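Local atomic coordinates of type C neurotoxin (Clostridium botulinum, PDB entry 3PME), a protein that probably binds gangliosides, and perhaps phosphatidylethanolamine, at the neuronal membrane as the receptor-binding domain of a mosaic C/D botulinum neurotoxin. Residues Arg247-Pro251 and Tyr268-Pro272; Ser265-Thr269 and Ile406-Pro410. All coordinates share one frame. Residues are numbered along the deposited sequence.

Contact 1: residues Arg247-Pro251 and Tyr268-Pro272. With SO4 (sulfate ion), chain C.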
loop_
_atom_site.group_PDB
_atom_site.type_symbol
_atom_site.label_atom_id
_atom_site.label_comp_id
_atom_site.label_asym_id
_atom_site.label_seq_id
_atom_site.Cartn_x
_atom_site.Cartn_y
_atom_site.Cartn_z
ATOM N N ARG A 247 19.458 -0.277 -2.816
ATOM C CA ARG A 247 20.486 -1.038 -2.110
ATOM C C ARG A 247 19.881 -2.255 -1.458
ATOM O O ARG A 247 18.710 -2.247 -1.078
ATOM C CB ARG A 247 21.191 -0.177 -1.064
ATOM C CG ARG A 247 21.893 1.015 -1.672
ATOM C CD ARG A 247 22.826 1.744 -0.726
ATOM N NE ARG A 247 23.590 2.684 -1.542
ATOM C CZ ARG A 247 24.839 2.498 -1.957
ATOM N NH1 ARG A 247 25.555 1.442 -1.571
ATOM N NH2 ARG A 247 25.402 3.416 -2.727
ATOM N N TYR A 248 20.700 -3.302 -1.335
ATOM C CA TYR A 248 20.306 -4.533 -0.661
ATOM C C TYR A 248 21.208 -4.747 0.546
ATOM O O TYR A 248 22.281 -4.147 0.636
ATOM C CB TYR A 248 20.376 -5.743 -1.610
ATOM C CG TYR A 248 21.758 -6.143 -2.094
ATOM C CD1 TYR A 248 22.305 -5.589 -3.253
ATOM C CD2 TYR A 248 22.486 -7.111 -1.421
ATOM C CE1 TYR A 248 23.552 -5.979 -3.712
ATOM C CE2 TYR A 248 23.732 -7.512 -1.873
ATOM C CZ TYR A 248 24.258 -6.944 -3.021
ATOM O OH TYR A 248 25.501 -7.328 -3.484
ATOM N N ILE A 249 20.768 -5.602 1.465
ATOM C CA ILE A 249 21.516 -5.886 2.687
ATOM C C ILE A 249 22.513 -7.011 2.433
ATOM O O ILE A 249 22.140 -8.081 1.948
ATOM C CB ILE A 249 20.567 -6.278 3.834
ATOM C CG1 ILE A 249 19.544 -5.161 4.050
ATOM C CG2 ILE A 249 21.356 -6.567 5.113
ATOM C CD1 ILE A 249 18.454 -5.503 5.036
ATOM N N ALA A 250 23.780 -6.760 2.747
ATOM C CA ALA A 250 24.826 -7.764 2.561
ATOM C C ALA A 250 25.760 -7.856 3.760
ATOM O O ALA A 250 26.109 -6.851 4.361
ATOM C CB ALA A 250 25.635 -7.442 1.315
ATOM N N PRO A 251 26.188 -9.075 4.107
ATOM C CA PRO A 251 27.214 -9.203 5.141
ATOM C C PRO A 251 28.579 -8.863 4.566
ATOM O O PRO A 251 28.931 -9.326 3.483
ATOM C CB PRO A 251 27.151 -10.689 5.508
ATOM C CG PRO A 251 26.699 -11.352 4.268
ATOM C CD PRO A 251 25.753 -10.379 3.584
ATOM N N TYR A 268 13.420 -5.878 -7.088
ATOM C CA TYR A 268 13.693 -7.178 -6.509
ATOM C C TYR A 268 15.175 -7.428 -6.682
ATOM O O TYR A 268 15.641 -7.698 -7.796
ATOM C CB TYR A 268 12.870 -8.280 -7.180
ATOM C CG TYR A 268 11.373 -8.033 -7.187
ATOM C CD1 TYR A 268 10.737 -7.424 -6.109
ATOM C CD2 TYR A 268 10.596 -8.441 -8.264
ATOM C CE1 TYR A 268 9.366 -7.212 -6.120
ATOM C CE2 TYR A 268 9.225 -8.234 -8.283
ATOM C CZ TYR A 268 8.620 -7.620 -7.213
ATOM O OH TYR A 268 7.250 -7.428 -7.246
ATOM N N THR A 269 15.905 -7.333 -5.574
ATOM C CA THR A 269 17.366 -7.280 -5.608
ATOM C C THR A 269 17.986 -8.607 -5.129
ATOM O O THR A 269 17.896 -9.613 -5.829
ATOM C CB THR A 269 17.895 -6.076 -4.800
ATOM O OG1 THR A 269 17.411 -6.158 -3.453
ATOM C CG2 THR A 269 17.412 -4.748 -5.432
ATOM N N LYS A 270 18.594 -8.609 -3.943
ATOM C CA LYS A 270 19.256 -9.799 -3.399
ATOM C C LYS A 270 19.040 -9.917 -1.893
ATOM O O LYS A 270 18.722 -8.928 -1.214
ATOM C CB LYS A 270 20.770 -9.716 -3.648
ATOM C CG LYS A 270 21.180 -9.672 -5.099
ATOM C CD LYS A 270 22.694 -9.621 -5.217
ATOM C CE LYS A 270 23.327 -10.582 -4.239
ATOM N NZ LYS A 270 24.682 -11.014 -4.689
ATOM N N ASN A 271 19.273 -11.123 -1.372
ATOM C CA ASN A 271 19.224 -11.384 0.067
ATOM C C ASN A 271 17.939 -10.924 0.763
ATOM O O ASN A 271 17.991 -10.184 1.739
ATOM C CB ASN A 271 20.432 -10.763 0.781
ATOM C CG ASN A 271 21.757 -11.209 0.188
ATOM O OD1 ASN A 271 21.870 -12.306 -0.366
ATOM N ND2 ASN A 271 22.774 -10.369 0.322
ATOM N N PRO A 272 16.785 -11.391 0.294
ATOM C CA PRO A 272 15.568 -11.071 1.033
ATOM C C PRO A 272 15.623 -11.641 2.436
ATOM O O PRO A 272 16.281 -12.666 2.684
ATOM C CB PRO A 272 14.466 -11.754 0.213
ATOM C CG PRO A 272 15.176 -12.885 -0.481
ATOM C CD PRO A 272 16.538 -12.337 -0.808
HETATM S S SO4 C . 26.534 -10.460 -1.395
HETATM O O1 SO4 C . 26.720 -9.111 -1.930
HETATM O O2 SO4 C . 25.205 -10.622 -0.831
HETATM O O3 SO4 C . 26.707 -11.419 -2.483
HETATM O O4 SO4 C . 27.526 -10.717 -0.351
HETATM O O HOH W 1 16.801 -3.857 -2.150
HETATM O O HOH W 2 18.432 -7.149 0.836
#
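Tyr-268 makes no contact with strand 247-251, so the contact really starts one residue later. At Thr-269 the side chain points toward the strand: OG1 lies 3.5 Å from Tyr-248 CB and 2.7 Å from water 1, which donates in turn to Arg-247 O, also at 2.7 Å. Lys-270 lays its aliphatic chain over one face of the Tyr-248 ring, a CH-pi contact with CB 4.0 Å from the ring centroid. Its carbonyl accepts from water 2 (Lys-270 O to water, 2.7 Å), which also takes Ile-249 N at 2.9 Å; water thus mediates between backbones whose CA atoms stay 6.0 Å apart at Tyr-248 and Lys-270. Asn-271, in a left-handed conformation (52/56), makes the direct link: ND2 donates to Ile-249 O at 2.9 Å and to sulfate O2 at 2.7 Å. The same sulfate, probably from the crystallisation liquor, accepts from Tyr-248 OH through O1 (2.7 Å) and from Lys-270 NZ through O3 (3.0 Å), and it is also hydrogen-bonded to Tyr-299 OH, so in this crystal the two segments and Tyr-299 hold the ion together. Pro-272 then leads into strand 273-277. On its other side, strand 247-252 pairs antiparallel with 255-260, while Ile-249 packs on Met-239 of strand 238-241 and Met-297 of strand 292-299, within the C-terminal trefoil.

Contact 2: residues Ser265-Thr269 and Ile406-Pro410; sequences SKLYT and ISRDP
Tyr-268 lays one face of its ring under the Arg-408 side chain, with Arg-408 CG 4.0 Å from the ring centroid and only 5° off the normal, a CH-pi contact. Arg-408 (m, t, p for chi1 to chi3) folds back along the tyrosine, bringing NH1 to 3.6 Å from Tyr-268 CB and a face of its guanidinium over Tyr-268 CD2. The backbone of 406-409 is extended; in 265-269 a bend at Leu-267 (-85/-32) comes before the more extended Tyr-268 (-93/107), and the chain turns at Thr-269 (-107/-109). No backbone-to-backbone hydrogen bond joins the segments: CA atoms come nearest at Leu-267 with Ile-406 (7.5 Å) and Tyr-268 with Arg-408 (7.2 Å), and side chains fill the gap. With chi1 at m and chi2 at -37°, the tyrosine spans it. Ile-406 CG2 meets the ring edge at Tyr-268 CE1 (3.7 Å), Ser-407 O lies 3.3 Å from Tyr-268 CE1, and Asp-409 N donates to Tyr-268 OH at 3.1 Å and 167°. That hydroxyl is also hydrogen-bonded to Trp-412 O, so it ties down the chain on both sides of Pro-410. Leu-267 CD2 adds an apolar touch on Ile-406 CD1 at 4.2 Å. This is a buried packing of two loop segments around the Tyr-268 ring, close to the domain junction: Asp-409, its chi1 at t, turns its carboxylate away to Gly-411 N and to a salt bridge with Lys-76 of strand 68-77. Ile-406, ending strand 403-406, makes backbone hydrogen bonds with Tyr-238 of strand 238-241 and rests on Ile-240.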
loop_
_atom_site.group_PDB
_atom_site.type_symbol
_atom_site.label_atom_id
_atom_site.label_comp_id
_atom_site.label_asym_id
_atom_site.label_seq_id
_atom_site.Cartn_x
_atom_site.Cartn_y
_atom_site.Cartn_z
ATOM N N SER A 265 17.610 -0.214 -11.759
ATOM C CA SER A 265 16.193 -0.011 -12.070
ATOM C C SER A 265 15.268 -1.066 -11.460
ATOM O O SER A 265 14.053 -1.023 -11.661
ATOM C CB SER A 265 15.979 0.021 -13.587
ATOM O OG SER A 265 16.043 -1.280 -14.149
ATOM N N LYS A 266 15.833 -2.014 -10.720
ATOM C CA LYS A 266 15.045 -3.135 -10.214
ATOM C C LYS A 266 14.714 -3.028 -8.732
ATOM O O LYS A 266 15.560 -2.624 -7.922
ATOM C CB LYS A 266 15.764 -4.460 -10.480
ATOM C CG LYS A 266 15.774 -4.874 -11.938
ATOM C CD LYS A 266 16.779 -5.977 -12.192
ATOM C CE LYS A 266 16.474 -7.244 -11.407
ATOM N NZ LYS A 266 17.431 -8.328 -11.782
ATOM N N LEU A 267 13.483 -3.397 -8.379
ATOM C CA LEU A 267 13.081 -3.470 -6.977
ATOM C C LEU A 267 13.439 -4.793 -6.322
ATOM O O LEU A 267 13.680 -4.851 -5.118
ATOM C CB LEU A 267 11.574 -3.270 -6.849
ATOM C CG LEU A 267 11.026 -1.915 -7.260
ATOM C CD1 LEU A 267 9.528 -1.934 -7.083
ATOM C CD2 LEU A 267 11.673 -0.851 -6.393
ATOM N N TYR A 268 13.420 -5.878 -7.088
ATOM C CA TYR A 268 13.693 -7.178 -6.509
ATOM C C TYR A 268 15.175 -7.428 -6.682
ATOM O O TYR A 268 15.641 -7.698 -7.796
ATOM C CB TYR A 268 12.870 -8.280 -7.180
ATOM C CG TYR A 268 11.373 -8.033 -7.187
ATOM C CD1 TYR A 268 10.737 -7.424 -6.109
ATOM C CD2 TYR A 268 10.596 -8.441 -8.264
ATOM C CE1 TYR A 268 9.366 -7.212 -6.120
ATOM C CE2 TYR A 268 9.225 -8.234 -8.283
ATOM C CZ TYR A 268 8.620 -7.620 -7.213
ATOM O OH TYR A 268 7.250 -7.428 -7.246
ATOM N N THR A 269 15.905 -7.333 -5.574
ATOM C CA THR A 269 17.366 -7.280 -5.608
ATOM C C THR A 269 17.986 -8.607 -5.129
ATOM O O THR A 269 17.896 -9.613 -5.829
ATOM C CB THR A 269 17.895 -6.076 -4.800
ATOM O OG1 THR A 269 17.411 -6.158 -3.453
ATOM C CG2 THR A 269 17.412 -4.748 -5.432
ATOM N N ILE A 406 9.728 -4.963 0.564
ATOM C CA ILE A 406 9.215 -5.202 -0.777
ATOM C C ILE A 406 8.974 -6.676 -1.007
ATOM O O ILE A 406 9.921 -7.451 -1.075
ATOM C CB ILE A 406 10.165 -4.675 -1.860
ATOM C CG1 ILE A 406 10.481 -3.195 -1.628
ATOM C CG2 ILE A 406 9.541 -4.878 -3.237
ATOM C CD1 ILE A 406 11.524 -2.662 -2.598
ATOM N N SER A 407 7.709 -7.059 -1.125
ATOM C CA SER A 407 7.352 -8.430 -1.472
ATOM C C SER A 407 7.332 -8.599 -2.993
ATOM O O SER A 407 7.112 -7.628 -3.743
ATOM C CB SER A 407 5.976 -8.752 -0.909
ATOM O OG SER A 407 5.040 -7.764 -1.362
ATOM N N ARG A 408 7.545 -9.827 -3.454
ATOM C CA ARG A 408 7.305 -10.136 -4.854
ATOM C C ARG A 408 5.802 -10.229 -5.042
ATOM O O ARG A 408 5.151 -11.168 -4.589
ATOM C CB ARG A 408 8.018 -11.427 -5.255
ATOM C CG ARG A 408 9.529 -11.279 -5.136
ATOM C CD ARG A 408 10.257 -12.439 -5.785
ATOM N NE ARG A 408 10.203 -12.362 -7.242
ATOM C CZ ARG A 408 11.251 -12.092 -8.017
ATOM N NH1 ARG A 408 12.443 -11.879 -7.474
ATOM N NH2 ARG A 408 11.105 -12.044 -9.333
ATOM N N ASP A 409 5.249 -9.203 -5.671
ATOM C CA ASP A 409 3.807 -9.045 -5.777
ATOM C C ASP A 409 3.411 -9.257 -7.241
ATOM O O ASP A 409 4.135 -8.843 -8.138
ATOM C CB ASP A 409 3.441 -7.627 -5.298
ATOM C CG ASP A 409 1.944 -7.357 -5.327
ATOM O OD1 ASP A 409 1.266 -7.509 -4.281
ATOM O OD2 ASP A 409 1.458 -6.993 -6.399
ATOM N N PRO A 410 2.263 -9.912 -7.494
ATOM C CA PRO A 410 1.895 -10.231 -8.881
ATOM C C PRO A 410 1.640 -8.985 -9.741
ATOM O O PRO A 410 1.647 -9.079 -10.972
ATOM C CB PRO A 410 0.606 -11.050 -8.733
ATOM C CG PRO A 410 0.081 -10.712 -7.385
ATOM C CD PRO A 410 1.287 -10.423 -6.525
#

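In the fold
Both contacts use the loop between strands 255-260 and 273-277 of the C-terminal, trefoil-type half, and their centres lie 11 Å apart. Contact 1 pairs the loop's later part with strand 247-251, just upstream, a local link; contact 2 pairs its earlier part with 406-410, more than 130 residues on, near the end of the modelled chain. The two meet at Tyr-268 and Thr-269, which serve different partners: CA-to-CB of Tyr-268 points toward 406-410, that of Thr-269 toward 247-251. One loop thus connects a partly buried, sulfate-holding contact, centred about 21 Å from the chain centre, with a buried one about 14 Å from it, beside the lectin-like N-terminal half, which Asp-409 reaches through Lys-76.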